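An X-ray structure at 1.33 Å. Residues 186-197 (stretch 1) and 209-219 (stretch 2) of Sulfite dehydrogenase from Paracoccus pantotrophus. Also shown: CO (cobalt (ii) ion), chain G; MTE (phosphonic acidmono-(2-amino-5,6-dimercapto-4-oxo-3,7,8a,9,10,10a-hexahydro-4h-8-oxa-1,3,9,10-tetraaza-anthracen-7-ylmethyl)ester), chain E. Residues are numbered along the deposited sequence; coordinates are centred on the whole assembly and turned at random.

Stretch 1, residues 186-197: EKVMDDVMLAFF
Stretch 2 (209-219) YPARLVVPGWE

Stretch 1 enters as the last part of a helix, runs through Val192 and becomes a strand at Met193 that runs on past Phe197; stretch 2 supplies the short strand 212-214, antiparallel to it in register though the two axes lie 120° apart. Met193 faces Val214, Leu194 faces Leu213 and Ala195 faces Arg212, with CA-CA separations of 5.2, 4.8 and 5.4 Å. The wider pairs are the hydrogen-bonded ones: Met193 N to Val214 O is 3.1 Å, Val214 N to Met193 O 2.9 Å, Ala195 N to Arg212 O 2.8 Å and Arg212 N to Ala195 O 3.1 Å, all nearly straight. CA-H groups fill the gaps between these rungs, as where Leu213 CA lies 3.3 Å from Met193 O. Extended backbone, such as -122/145 at Met193 and -117/121 at Val214, alternates the side chains between faces.

On the face carrying Met193, Ala195, Arg212 and Val214, small meets branched. The lone methyl of Ala195 leaves a hollow that Val214 (chi1 t) enters, Ala195 CB lying 3.6 Å from Val214 CG2. Arg212 (p, t, m, chi4 161°) extends to the cofactor, where NH1 donates to MTE O3P at 2.7 Å and NH2 to MTE O4' at 3.1 Å, the cation suiting a phosphate group.

On the face of Leu194 and Leu213, the side chains bend inward at their ends. Leu194 (t, p) brings CD1 to 4.0 Å from CD2 of Leu213 (m, t) and to 3.9 Å from Ala211 CB. That same small methyl sits at the edge of the Phe196 ring, 4.0 Å from Phe196 CD1, with chi1 of Phe196 off-well at -34°. On the backbone, a water donates to Phe196 O at 2.6 Å and to Pro210 O at 2.8 Å; Pro210 follows a cis peptide bond.

From the helix, Lys187 (t, p, t, t) points toward stretch 2 and lies over a face of the Trp218 ring (m, chi2 20°). Lys187 CG is 3.6 Å from the centroid of the six-membered ring of Trp218, and Lys187 NZ 4.3 Å from that of the five-membered ring, so methylenes and charge both meet the pi cloud. Lys187 NZ also forms a salt bridge with Asp191 OD1 (2.7 Å) and donates to Pro216 O (2.9 Å). Pro216 and Gly217 are the central residues of a type II turn closed by Trp218 N to Val215 O at 3.0 Å; Gly217, at phi 85°, takes a positive phi, which favours glycine. The Pro216 ring packs against Asp191, with CD 3.3 Å from Asp191 O.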

ATOM      1  N   GLU A 186      22.494 -21.143  -2.475  1.00 10.25           N
ATOM      2  CA  GLU A 186      21.311 -21.742  -1.860  1.00 11.26           C
ATOM      3  C   GLU A 186      20.212 -20.721  -1.549  1.00 10.55           C
ATOM      4  O   GLU A 186      19.037 -20.973  -1.743  1.00 11.85           O
ATOM      5  CB  GLU A 186      21.674 -22.497  -0.580  1.00 12.71           C
ATOM      6  CG  GLU A 186      20.511 -23.277   0.011  1.00 17.16           C
ATOM      7  CD  GLU A 186      20.852 -24.024   1.293  1.00 23.09           C
ATOM      8  OE1 GLU A 186      21.988 -23.909   1.812  1.00 26.65           O
ATOM      9  OE2 GLU A 186      19.966 -24.740   1.786  1.00 28.71           O
ATOM     10  N   LYS A 187      20.605 -19.547  -1.089  1.00  9.85           N
ATOM     11  CA  LYS A 187      19.620 -18.507  -0.820  1.00  8.84           C
ATOM     12  C   LYS A 187      19.042 -17.947  -2.109  1.00  9.32           C
ATOM     13  O   LYS A 187      17.833 -17.753  -2.233  1.00  8.96           O
ATOM     14  CB  LYS A 187      20.234 -17.386   0.024  1.00  9.30           C
ATOM     15  CG  LYS A 187      19.292 -16.186   0.276  1.00  8.78           C
ATOM     16  CD  LYS A 187      18.060 -16.570   1.075  1.00  8.55           C
ATOM     17  CE  LYS A 187      17.230 -15.361   1.489  1.00  8.73           C
ATOM     18  NZ  LYS A 187      15.935 -15.724   2.120  1.00  9.40           N
ATOM     19  N   VAL A 188      19.917 -17.658  -3.054  1.00  9.60           N
ATOM     20  CA  VAL A 188      19.506 -17.163  -4.366  1.00 10.20           C
ATOM     21  C   VAL A 188      18.416 -18.030  -4.974  1.00 10.38           C
ATOM     22  O   VAL A 188      17.429 -17.525  -5.500  1.00 12.17           O
ATOM     23  CB  VAL A 188      20.735 -17.126  -5.337  1.00 10.75           C
ATOM     24  CG1 VAL A 188      20.321 -16.837  -6.774  1.00 12.23           C
ATOM     25  CG2 VAL A 188      21.804 -16.125  -4.853  1.00 12.13           C
ATOM     26  N   MET A 189      18.643 -19.338  -4.940  1.00 11.29           N
ATOM     27  CA  MET A 189      17.754 -20.297  -5.565  1.00 12.19           C
ATOM     28  C   MET A 189      16.489 -20.558  -4.774  1.00 12.98           C
ATOM     29  O   MET A 189      15.561 -21.184  -5.293  1.00 15.02           O
ATOM     30  CB  MET A 189      18.510 -21.601  -5.800  1.00 12.52           C
ATOM     31  CG  MET A 189      19.606 -21.481  -6.826  1.00 13.83           C
ATOM     32  SD  MET A 189      19.067 -20.900  -8.447  1.00 18.02           S
ATOM     33  CE  MET A 189      18.210 -22.339  -9.092  1.00 21.49           C
ATOM     34  N   ASP A 190      16.440 -20.105  -3.523  1.00 12.47           N
ATOM     35  CA  ASP A 190      15.286 -20.298  -2.640  1.00 12.80           C
ATOM     36  C   ASP A 190      14.231 -19.213  -2.941  1.00 12.35           C
ATOM     37  O   ASP A 190      13.268 -19.491  -3.659  1.00 14.40           O
ATOM     38  CB  ASP A 190      15.758 -20.305  -1.177  1.00 13.82           C
ATOM     39  CG  ASP A 190      14.626 -20.449  -0.169  1.00 16.26           C
ATOM     40  OD1 ASP A 190      13.436 -20.540  -0.554  1.00 21.25           O
ATOM     41  OD2 ASP A 190      14.952 -20.429   1.036  1.00 20.89           O
ATOM     42  N   ASP A 191      14.411 -17.991  -2.440  1.00 12.18           N
ATOM     43  CA  ASP A 191      13.352 -16.994  -2.496  1.00 11.50           C
ATOM     44  C   ASP A 191      13.816 -15.576  -2.823  1.00 10.31           C
ATOM     45  O   ASP A 191      13.084 -14.622  -2.599  1.00 11.54           O
ATOM     46  CB  ASP A 191      12.550 -17.000  -1.191  1.00 12.07           C
ATOM     47  CG  ASP A 191      13.378 -16.657   0.030  1.00 11.79           C
ATOM     48  OD1 ASP A 191      14.620 -16.511  -0.085  1.00 11.99           O
ATOM     49  OD2 ASP A 191      12.774 -16.552   1.122  1.00 15.08           O
ATOM     50  N   VAL A 192      15.011 -15.419  -3.368  1.00 10.00           N
ATOM     51  CA  VAL A 192      15.443 -14.078  -3.804  1.00  9.34           C
ATOM     52  C   VAL A 192      14.725 -13.733  -5.108  1.00  9.42           C
ATOM     53  O   VAL A 192      14.693 -14.530  -6.037  1.00 10.51           O
ATOM     54  CB  VAL A 192      16.978 -13.917  -3.966  1.00  9.04           C
ATOM     55  CG1 VAL A 192      17.359 -12.488  -4.372  1.00  9.76           C
ATOM     56  CG2 VAL A 192      17.684 -14.290  -2.669  1.00 11.23           C
ATOM     57  N   MET A 193      14.174 -12.534  -5.156  1.00  8.68           N
ATOM     58  CA  MET A 193      13.402 -12.039  -6.286  1.00  8.43           C
ATOM     59  C   MET A 193      14.031 -10.764  -6.832  1.00  7.68           C
ATOM     60  O   MET A 193      14.565  -9.947  -6.072  1.00  8.30           O
ATOM     61  CB  MET A 193      11.961 -11.752  -5.807  1.00 11.60           C
ATOM     62  CG  MET A 193      11.045 -11.018  -6.779  1.00 12.85           C
ATOM     63  SD  MET A 193       9.606 -10.282  -6.009  1.00 13.03           S
ATOM     64  CE  MET A 193       8.872 -11.761  -5.328  1.00 15.53           C
ATOM     65  N   LEU A 194      13.959 -10.587  -8.147  1.00  7.45           N
ATOM     66  CA  LEU A 194      14.113  -9.289  -8.778  1.00  7.94           C
ATOM     67  C   LEU A 194      12.723  -8.677  -8.877  1.00  7.96           C
ATOM     68  O   LEU A 194      11.896  -9.105  -9.690  1.00  8.60           O
ATOM     69  CB  LEU A 194      14.778  -9.427 -10.160  1.00  8.80           C
ATOM     70  CG  LEU A 194      15.096  -8.125 -10.884  1.00 11.53           C
ATOM     71  CD1 LEU A 194      16.226  -7.376 -10.174  1.00 13.47           C
ATOM     72  CD2 LEU A 194      15.403  -8.390 -12.356  1.00 15.04           C
ATOM     73  N   ALA A 195      12.480  -7.678  -8.037  1.00  7.30           N
ATOM     74  CA  ALA A 195      11.157  -7.070  -7.903  1.00  7.76           C
ATOM     75  C   ALA A 195      11.047  -5.830  -8.749  1.00  7.45           C
ATOM     76  O   ALA A 195      11.961  -5.026  -8.805  1.00  7.38           O
ATOM     77  CB  ALA A 195      10.897  -6.716  -6.460  1.00  8.62           C
ATOM     78  N   PHE A 196       9.902  -5.680  -9.407  1.00  7.32           N
ATOM     79  CA  PHE A 196       9.579  -4.465 -10.167  1.00  8.05           C
ATOM     80  C   PHE A 196       8.406  -3.712  -9.600  1.00  8.62           C
ATOM     81  O   PHE A 196       8.286  -2.496  -9.835  1.00 11.29           O
ATOM     82  CB  PHE A 196       9.201  -4.745 -11.627  1.00 10.14           C
ATOM     83  CG  PHE A 196       9.921  -5.878 -12.247  1.00 10.30           C
ATOM     84  CD1 PHE A 196      11.319  -5.869 -12.307  1.00 13.25           C
ATOM     85  CD2 PHE A 196       9.231  -6.950 -12.795  1.00 15.57           C
ATOM     86  CE1 PHE A 196      12.004  -6.930 -12.876  1.00 14.79           C
ATOM     87  CE2 PHE A 196       9.915  -8.009 -13.372  1.00 15.12           C
ATOM     88  CZ  PHE A 196      11.302  -7.996 -13.411  1.00 16.39           C
ATOM     89  N   PHE A 197       7.545  -4.398  -8.869  1.00  7.48           N
ATOM     90  CA  PHE A 197       6.357  -3.755  -8.289  1.00  7.03           C
ATOM     91  C   PHE A 197       6.405  -3.886  -6.780  1.00  6.83           C
ATOM     92  O   PHE A 197       6.839  -4.905  -6.264  1.00  7.47           O
ATOM     93  CB  PHE A 197       5.086  -4.450  -8.782  1.00  7.40           C
ATOM     94  CG  PHE A 197       4.880  -4.386 -10.244  1.00  8.79           C
ATOM     95  CD1 PHE A 197       4.213  -3.329 -10.850  1.00 10.25           C
ATOM     96  CD2 PHE A 197       5.339  -5.412 -11.030  1.00  9.56           C
ATOM     97  CE1 PHE A 197       4.029  -3.321 -12.235  1.00 13.40           C
ATOM     98  CE2 PHE A 197       5.160  -5.387 -12.402  1.00 11.69           C
ATOM     99  CZ  PHE A 197       4.494  -4.353 -12.991  1.00 13.63           C
ATOM    100  N   TYR A 209      13.765   1.950  -8.384  1.00  6.49           N
ATOM    101  CA  TYR A 209      13.130   1.910  -9.713  1.00  6.25           C
ATOM    102  C   TYR A 209      14.158   1.809 -10.810  1.00  6.25           C
ATOM    103  O   TYR A 209      15.086   2.578 -10.833  1.00  7.03           O
ATOM    104  CB  TYR A 209      12.343   3.183  -9.954  1.00  7.02           C
ATOM    105  CG  TYR A 209      11.632   3.281 -11.295  1.00  6.41           C
ATOM    106  CD1 TYR A 209      12.255   3.832 -12.401  1.00  6.93           C
ATOM    107  CD2 TYR A 209      10.315   2.868 -11.429  1.00  7.00           C
ATOM    108  CE1 TYR A 209      11.579   3.959 -13.605  1.00  7.62           C
ATOM    109  CE2 TYR A 209       9.627   3.009 -12.612  1.00  6.73           C
ATOM    110  CZ  TYR A 209      10.266   3.553 -13.693  1.00  6.19           C
ATOM    111  OH  TYR A 209       9.594   3.735 -14.860  1.00  7.56           O
ATOM    112  N   PRO A 210      13.968   0.890 -11.759  1.00  6.48           N
ATOM    113  CA  PRO A 210      12.816   0.030 -11.975  1.00  6.60           C
ATOM    114  C   PRO A 210      12.935  -1.406 -11.452  1.00  6.70           C
ATOM    115  O   PRO A 210      12.021  -2.187 -11.656  1.00  7.46           O
ATOM    116  CB  PRO A 210      12.678   0.041 -13.499  1.00  7.80           C
ATOM    117  CG  PRO A 210      14.105   0.050 -13.938  1.00  7.51           C
ATOM    118  CD  PRO A 210      14.843   0.918 -12.947  1.00  6.86           C
ATOM    119  N   ALA A 211      14.027  -1.760 -10.780  1.00  6.32           N
ATOM    120  CA  ALA A 211      14.215  -3.114 -10.316  1.00  7.12           C
ATOM    121  C   ALA A 211      15.160  -3.179  -9.125  1.00  5.72           C
ATOM    122  O   ALA A 211      16.235  -2.570  -9.136  1.00  7.60           O
ATOM    123  CB  ALA A 211      14.754  -3.998 -11.479  1.00  8.54           C
ATOM    124  N   ARG A 212      14.776  -3.947  -8.106  1.00  6.20           N
ATOM    125  CA  ARG A 212      15.602  -4.185  -6.923  1.00  5.90           C
ATOM    126  C   ARG A 212      15.588  -5.660  -6.566  1.00  6.39           C
ATOM    127  O   ARG A 212      14.663  -6.379  -6.941  1.00  7.72           O
ATOM    128  CB  ARG A 212      15.131  -3.372  -5.709  1.00  5.67           C
ATOM    129  CG  ARG A 212      13.907  -3.963  -4.999  1.00  6.83           C
ATOM    130  CD  ARG A 212      13.516  -3.180  -3.769  1.00  7.67           C
ATOM    131  NE  ARG A 212      14.623  -3.107  -2.817  1.00  7.08           N
ATOM    132  CZ  ARG A 212      14.704  -2.204  -1.847  1.00  6.63           C
ATOM    133  NH1 ARG A 212      13.670  -1.428  -1.554  1.00  7.40           N
ATOM    134  NH2 ARG A 212      15.804  -2.131  -1.105  1.00  6.78           N
ATOM    135  N   LEU A 213      16.565  -6.091  -5.774  1.00  6.67           N
ATOM    136  CA  LEU A 213      16.447  -7.366  -5.109  1.00  6.97           C
ATOM    137  C   LEU A 213      15.607  -7.286  -3.851  1.00  6.56           C
ATOM    138  O   LEU A 213      15.707  -6.330  -3.090  1.00  7.93           O
ATOM    139  CB  LEU A 213      17.825  -7.920  -4.739  1.00  7.54           C
ATOM    140  CG  LEU A 213      18.779  -8.174  -5.906  1.00  8.41           C
ATOM    141  CD1 LEU A 213      20.073  -8.844  -5.432  1.00 11.59           C
ATOM    142  CD2 LEU A 213      18.113  -9.003  -7.004  1.00  9.60           C
ATOM    143  N   VAL A 214      14.821  -8.335  -3.656  1.00  6.80           N
ATOM    144  CA  VAL A 214      14.044  -8.599  -2.450  1.00  6.86           C
ATOM    145  C   VAL A 214      14.612  -9.897  -1.887  1.00  7.07           C
ATOM    146  O   VAL A 214      14.670 -10.920  -2.598  1.00  7.31           O
ATOM    147  CB  VAL A 214      12.526  -8.683  -2.745  1.00  7.45           C
ATOM    148  CG1 VAL A 214      11.772  -9.245  -1.559  1.00  8.40           C
ATOM    149  CG2 VAL A 214      12.034  -7.306  -3.097  1.00  8.94           C
ATOM    150  N   VAL A 215      15.109  -9.838  -0.639  1.00  6.67           N
ATOM    151  CA  VAL A 215      15.880 -10.941  -0.017  1.00  7.10           C
ATOM    152  C   VAL A 215      15.220 -11.295   1.319  1.00  6.77           C
ATOM    153  O   VAL A 215      15.603 -10.780   2.375  1.00  7.15           O
ATOM    154  CB  VAL A 215      17.356 -10.516   0.189  1.00  6.85           C
ATOM    155  CG1 VAL A 215      18.198 -11.730   0.578  1.00  7.90           C
ATOM    156  CG2 VAL A 215      17.905  -9.782  -1.070  1.00  7.78           C
ATOM    157  N   PRO A 216      14.168 -12.117   1.280  1.00  6.67           N
ATOM    158  CA  PRO A 216      13.325 -12.258   2.457  1.00  6.78           C
ATOM    159  C   PRO A 216      14.085 -12.672   3.721  1.00  6.84           C
ATOM    160  O   PRO A 216      14.857 -13.629   3.733  1.00  7.36           O
ATOM    161  CB  PRO A 216      12.313 -13.294   2.032  1.00  7.85           C
ATOM    162  CG  PRO A 216      12.173 -13.038   0.577  1.00  8.05           C
ATOM    163  CD  PRO A 216      13.561 -12.791   0.123  1.00  7.81           C
ATOM    164  N   GLY A 217      13.885 -11.884   4.762  1.00  7.09           N
ATOM    165  CA  GLY A 217      14.454 -12.164   6.059  1.00  7.17           C
ATOM    166  C   GLY A 217      15.874 -11.685   6.275  1.00  6.21           C
ATOM    167  O   GLY A 217      16.384 -11.795   7.389  1.00  7.36           O
ATOM    168  N   TRP A 218      16.528 -11.201   5.224  1.00  6.27           N
ATOM    169  CA  TRP A 218      17.940 -10.840   5.269  1.00  6.66           C
ATOM    170  C   TRP A 218      18.109  -9.317   5.337  1.00  6.36           C
ATOM    171  O   TRP A 218      17.225  -8.545   4.924  1.00  6.97           O
ATOM    172  CB  TRP A 218      18.681 -11.435   4.074  1.00  6.79           C
ATOM    173  CG  TRP A 218      18.953 -12.904   4.184  1.00  6.95           C
ATOM    174  CD1 TRP A 218      18.302 -13.790   4.991  1.00  7.74           C
ATOM    175  CD2 TRP A 218      19.980 -13.653   3.515  1.00  6.90           C
ATOM    176  NE1 TRP A 218      18.859 -15.038   4.859  1.00  8.00           N
ATOM    177  CE2 TRP A 218      19.884 -14.979   3.958  1.00  7.69           C
ATOM    178  CE3 TRP A 218      20.980 -13.322   2.602  1.00  8.18           C
ATOM    179  CZ2 TRP A 218      20.770 -15.963   3.531  1.00  8.27           C
ATOM    180  CZ3 TRP A 218      21.858 -14.288   2.187  1.00  9.00           C
ATOM    181  CH2 TRP A 218      21.746 -15.596   2.637  1.00  8.64           C
ATOM    182  N   GLU A 219      19.224  -8.888   5.918  1.00  6.07           N
ATOM    183  CA  GLU A 219      19.491  -7.500   6.198  1.00  5.76           C
ATOM    184  C   GLU A 219      19.318  -6.635   4.977  1.00  5.41           C
ATOM    185  O   GLU A 219      19.679  -6.999   3.858  1.00  6.17           O
ATOM    186  CB  GLU A 219      20.896  -7.364   6.827  1.00  5.71           C
ATOM    187  CG  GLU A 219      22.057  -7.631   5.872  1.00  6.30           C
ATOM    188  CD  GLU A 219      23.416  -7.784   6.552  1.00  6.99           C
ATOM    189  OE1 GLU A 219      23.486  -7.676   7.797  1.00  6.69           O
ATOM    190  OE2 GLU A 219      24.412  -8.036   5.825  1.00  7.47           O
TER
HETATM  191 CO    CO G1431      24.692  -8.605   9.206  0.75  2.59          CO
HETATM  192  N1  MTE E 500      21.238  -0.608  -3.203  1.00  1.84           N
HETATM  193  C2  MTE E 500      22.055   0.235  -3.827  1.00  1.98           C
HETATM  194  N2  MTE E 500      22.278   0.063  -5.148  1.00  2.25           N
HETATM  195  N3  MTE E 500      22.644   1.265  -3.190  1.00  1.71           N
HETATM  196  C4  MTE E 500      22.460   1.506  -1.860  1.00  1.99           C
HETATM  197  O4  MTE E 500      23.033   2.490  -1.347  1.00  2.29           O
HETATM  198  N5  MTE E 500      21.396   0.681   0.258  1.00  2.13           N
HETATM  199  C6  MTE E 500      21.035  -0.588   0.847  1.00  2.15           C
HETATM  200  C7  MTE E 500      19.919  -1.329   0.129  1.00  0.97           C
HETATM  201  N8  MTE E 500      20.198  -1.400  -1.282  1.00  0.67           N
HETATM  202  C9  MTE E 500      21.607   0.609  -1.107  1.00  1.89           C
HETATM  203  C10 MTE E 500      21.000  -0.494  -1.862  1.00  2.16           C
HETATM  204  C1' MTE E 500      20.682  -0.482   2.319  1.00  1.65           C
HETATM  205  S1' MTE E 500      21.972  -0.259   3.481  1.00  2.47           S
HETATM  206  C2' MTE E 500      19.412  -0.636   2.762  1.00  1.29           C
HETATM  207  S2' MTE E 500      19.026  -0.701   4.436  1.00  2.44           S
HETATM  208  C3' MTE E 500      18.294  -0.798   1.754  1.00  1.67           C
HETATM  209  O3' MTE E 500      18.701  -0.650   0.384  1.00  1.77           O
HETATM  210  C4' MTE E 500      17.229   0.257   1.988  1.00  2.01           C
HETATM  211  O4' MTE E 500      16.134   0.044   1.085  1.00  2.04           O
HETATM  212  P   MTE E 500      15.136   1.284   0.891  1.00  2.05           P
HETATM  213  O1P MTE E 500      14.607   1.461   2.347  1.00  2.28           O
HETATM  214  O2P MTE E 500      15.889   2.503   0.470  1.00  2.22           O
HETATM  215  O3P MTE E 500      14.074   0.787  -0.028  1.00  2.34           O
HETATM  216  O   HOH W   1       9.480  -1.126 -11.755  1.00 14.06           O
HETATM  217  O   HOH W   2      26.143  -8.919   7.645  1.00  8.09           O
HETATM  218  O   HOH W   3      25.785  -6.939   9.934  1.00  7.98           O